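Local coordinates for monosaccharide ABC transporter substrate-binding protein, CUT2 family (Bradyrhizobium sp., PDB 4YHS) that probably captures a monosaccharide or related solute in the periplasm and delivers it to an ABC importer of the CUT2 family, at residues V120-I125 against I142-L147. Sequence-based numbering, arbitrary orientation.
Sequences VIIGAI and IPVIDL
Strands 119-122 and 144-147, the two strands of a beta-alpha-beta unit connected through helix 131-138, pair in parallel, with Val-120 opposite Val-144, Ile-121 opposite Ile-145 and Ile-122 opposite Asp-146. Their short axes approach to 4.7 Å at an angle of 21°. Four backbone bonds fix this register: Val-120 N gives to Pro-143 O, Ile-145 N to Val-120 O, Ile-122 N to Ile-145 O (2.9 Å) and Leu-147 N to Ile-122 O. The last is the least straight, and its donor stands 31° off the carbonyl plane.

On one face, Ile-121 and Ile-145 lie side by side and point the same way, CG1 to CG1 at 3.9 Å. With chi1 at -64°, CG1 of Ile-121 sits anti to the carbonyl carbon and CG2 anti to the backbone N, which sends CG1 to Ile-145 and CG2 to CD2 of Leu-147 at 3.8 Å. An alanine at Ile-121 is likely to leave a gap beside Ile-145 CG1 and Leu-147 CD2 and beneath helix 299-314, where Ala-306 packs on the isoleucine. The other face, bearing Ile-122 and Val-144, joins CD1 of the former to CG1 of the latter at 3.7 Å; helices 102-115 and 131-138 cover it, as expected of the Rossmann-like alpha/beta lobes of periplasmic binding proteins.

At the C-terminal end of the pairing a water bridges the two segments: it accepts from Ala-124 N at 2.9 Å and lies within donating distance of Asp-146 OD1 (2.7 Å) and Leu-147 O. The buried carboxylate of Asp-146 is further held through OD2, which takes the backbone N-H of Ile-151 and a salt bridge from Lys-159.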
ATOM      1  N   VAL A 120       1.497   5.552 -20.148  1.00 17.16           N
ATOM      2  CA  VAL A 120       0.366   4.998 -19.422  1.00 18.28           C
ATOM      3  C   VAL A 120       0.817   4.468 -18.046  1.00 19.34           C
ATOM      4  O   VAL A 120       1.715   3.643 -17.961  1.00 17.04           O
ATOM      5  CB  VAL A 120      -0.320   3.868 -20.235  1.00 16.00           C
ATOM      6  CG1 VAL A 120      -1.480   3.294 -19.444  1.00 20.23           C
ATOM      7  CG2 VAL A 120      -0.823   4.406 -21.585  1.00 18.33           C
ATOM      8  N   ILE A 121       0.177   4.946 -16.983  1.00 16.44           N
ATOM      9  CA  ILE A 121       0.413   4.491 -15.621  1.00 17.62           C
ATOM     10  C   ILE A 121      -0.808   3.674 -15.216  1.00 20.27           C
ATOM     11  O   ILE A 121      -1.908   4.153 -15.319  1.00 15.79           O
ATOM     12  CB  ILE A 121       0.647   5.711 -14.688  1.00 17.29           C
ATOM     13  CG1 ILE A 121       1.923   6.439 -15.120  1.00 18.63           C
ATOM     14  CG2 ILE A 121       0.749   5.308 -13.235  1.00 18.02           C
ATOM     15  CD1 ILE A 121       2.073   7.808 -14.457  1.00 18.01           C
ATOM     16  N   ILE A 122      -0.603   2.431 -14.794  1.00 15.04           N
ATOM     17  CA  ILE A 122      -1.710   1.496 -14.553  1.00 12.75           C
ATOM     18  C   ILE A 122      -1.706   0.913 -13.142  1.00 14.43           C
ATOM     19  O   ILE A 122      -0.716   0.333 -12.711  1.00 14.93           O
ATOM     20  CB  ILE A 122      -1.654   0.299 -15.523  1.00 17.06           C
ATOM     21  CG1 ILE A 122      -1.684   0.738 -16.974  1.00 19.91           C
ATOM     22  CG2 ILE A 122      -2.832  -0.660 -15.298  1.00 18.04           C
ATOM     23  CD1 ILE A 122      -1.541  -0.422 -17.948  1.00 17.07           C
ATOM     24  N   GLY A 123      -2.844   1.041 -12.459  1.00 13.39           N
ATOM     25  CA  GLY A 123      -3.139   0.267 -11.271  1.00 12.72           C
ATOM     26  C   GLY A 123      -4.030  -0.881 -11.707  1.00 15.52           C
ATOM     27  O   GLY A 123      -5.237  -0.712 -11.879  1.00 15.92           O
ATOM     28  N   ALA A 124      -3.421  -2.052 -11.905  1.00 15.65           N
ATOM     29  CA  ALA A 124      -4.065  -3.133 -12.639  1.00 18.47           C
ATOM     30  C   ALA A 124      -5.109  -3.888 -11.834  1.00 17.60           C
ATOM     31  O   ALA A 124      -4.874  -4.260 -10.686  1.00 18.91           O
ATOM     32  CB  ALA A 124      -3.025  -4.094 -13.139  1.00 18.05           C
ATOM     33  N   ILE A 125      -6.250  -4.160 -12.472  1.00 16.73           N
ATOM     34  CA  ILE A 125      -7.284  -4.932 -11.820  1.00 16.62           C
ATOM     35  C   ILE A 125      -6.824  -6.393 -11.636  1.00 20.15           C
ATOM     36  O   ILE A 125      -7.181  -7.033 -10.663  1.00 19.05           O
ATOM     37  CB  ILE A 125      -8.614  -4.842 -12.620  1.00 16.63           C
ATOM     38  CG1 ILE A 125      -9.311  -3.516 -12.274  1.00 21.17           C
ATOM     39  CG2 ILE A 125      -9.534  -6.029 -12.323  1.00 22.44           C
ATOM     40  CD1 ILE A 125     -10.507  -3.157 -13.176  1.00 22.67           C
ATOM     41  N   ILE A 142       5.114   3.423 -26.320  1.00 28.97           N
ATOM     42  CA  ILE A 142       4.575   4.134 -25.170  1.00 20.77           C
ATOM     43  C   ILE A 142       4.974   3.432 -23.850  1.00 20.67           C
ATOM     44  O   ILE A 142       4.625   2.273 -23.649  1.00 24.87           O
ATOM     45  CB  ILE A 142       3.043   4.229 -25.283  1.00 22.77           C
ATOM     46  CG1 ILE A 142       2.650   5.086 -26.510  1.00 27.04           C
ATOM     47  CG2 ILE A 142       2.445   4.805 -24.001  1.00 29.21           C
ATOM     48  CD1 ILE A 142       1.182   5.027 -26.849  1.00 32.28           C
ATOM     49  N   PRO A 143       5.695   4.131 -22.958  1.00 26.23           N
ATOM     50  CA  PRO A 143       6.088   3.491 -21.695  1.00 20.26           C
ATOM     51  C   PRO A 143       4.873   3.144 -20.844  1.00 22.29           C
ATOM     52  O   PRO A 143       3.929   3.946 -20.783  1.00 18.92           O
ATOM     53  CB  PRO A 143       6.940   4.555 -20.998  1.00 28.35           C
ATOM     54  CG  PRO A 143       7.323   5.514 -22.038  1.00 31.49           C
ATOM     55  CD  PRO A 143       6.259   5.486 -23.077  1.00 27.52           C
ATOM     56  N   VAL A 144       4.909   1.987 -20.187  1.00 18.17           N
ATOM     57  CA  VAL A 144       3.822   1.570 -19.308  1.00 17.96           C
ATOM     58  C   VAL A 144       4.416   1.363 -17.915  1.00 21.47           C
ATOM     59  O   VAL A 144       5.349   0.574 -17.728  1.00 20.99           O
ATOM     60  CB  VAL A 144       3.125   0.281 -19.805  1.00 19.15           C
ATOM     61  CG1 VAL A 144       1.990  -0.093 -18.881  1.00 23.18           C
ATOM     62  CG2 VAL A 144       2.608   0.469 -21.249  1.00 22.76           C
ATOM     63  N   ILE A 145       3.839   2.061 -16.941  1.00 19.59           N
ATOM     64  CA  ILE A 145       4.277   1.990 -15.542  1.00 13.74           C
ATOM     65  C   ILE A 145       3.283   1.183 -14.694  1.00 16.63           C
ATOM     66  O   ILE A 145       2.081   1.459 -14.702  1.00 17.64           O
ATOM     67  CB  ILE A 145       4.379   3.396 -14.930  1.00 18.13           C
ATOM     68  CG1 ILE A 145       5.151   4.347 -15.826  1.00 23.25           C
ATOM     69  CG2 ILE A 145       5.001   3.338 -13.557  1.00 15.65           C
ATOM     70  CD1 ILE A 145       6.526   3.946 -16.088  1.00 25.07           C
ATOM     71  N   ASP A 146       3.808   0.216 -13.952  1.00 12.41           N
ATOM     72  CA  ASP A 146       3.058  -0.641 -13.047  1.00 16.22           C
ATOM     73  C   ASP A 146       2.963   0.014 -11.660  1.00 17.74           C
ATOM     74  O   ASP A 146       3.949   0.075 -10.919  1.00 17.45           O
ATOM     75  CB  ASP A 146       3.779  -2.007 -13.001  1.00 19.35           C
ATOM     76  CG  ASP A 146       3.132  -3.020 -12.099  1.00 15.26           C
ATOM     77  OD1 ASP A 146       2.067  -2.753 -11.472  1.00 18.45           O
ATOM     78  OD2 ASP A 146       3.736  -4.119 -12.047  1.00 16.46           O
ATOM     79  N   LEU A 147       1.760   0.466 -11.302  1.00 15.39           N
ATOM     80  CA  LEU A 147       1.523   1.244 -10.067  1.00 15.04           C
ATOM     81  C   LEU A 147       0.725   0.428  -9.057  1.00 13.87           C
ATOM     82  O   LEU A 147      -0.378  -0.063  -9.363  1.00 14.29           O
ATOM     83  CB  LEU A 147       0.798   2.558 -10.393  1.00 11.45           C
ATOM     84  CG  LEU A 147       0.278   3.418  -9.220  1.00 14.29           C
ATOM     85  CD1 LEU A 147       1.380   3.950  -8.328  1.00 15.95           C
ATOM     86  CD2 LEU A 147      -0.544   4.599  -9.745  1.00 18.21           C
TER
HETATM   87  O   HOH W   1      -0.610  -2.328 -11.168  1.00 14.26           O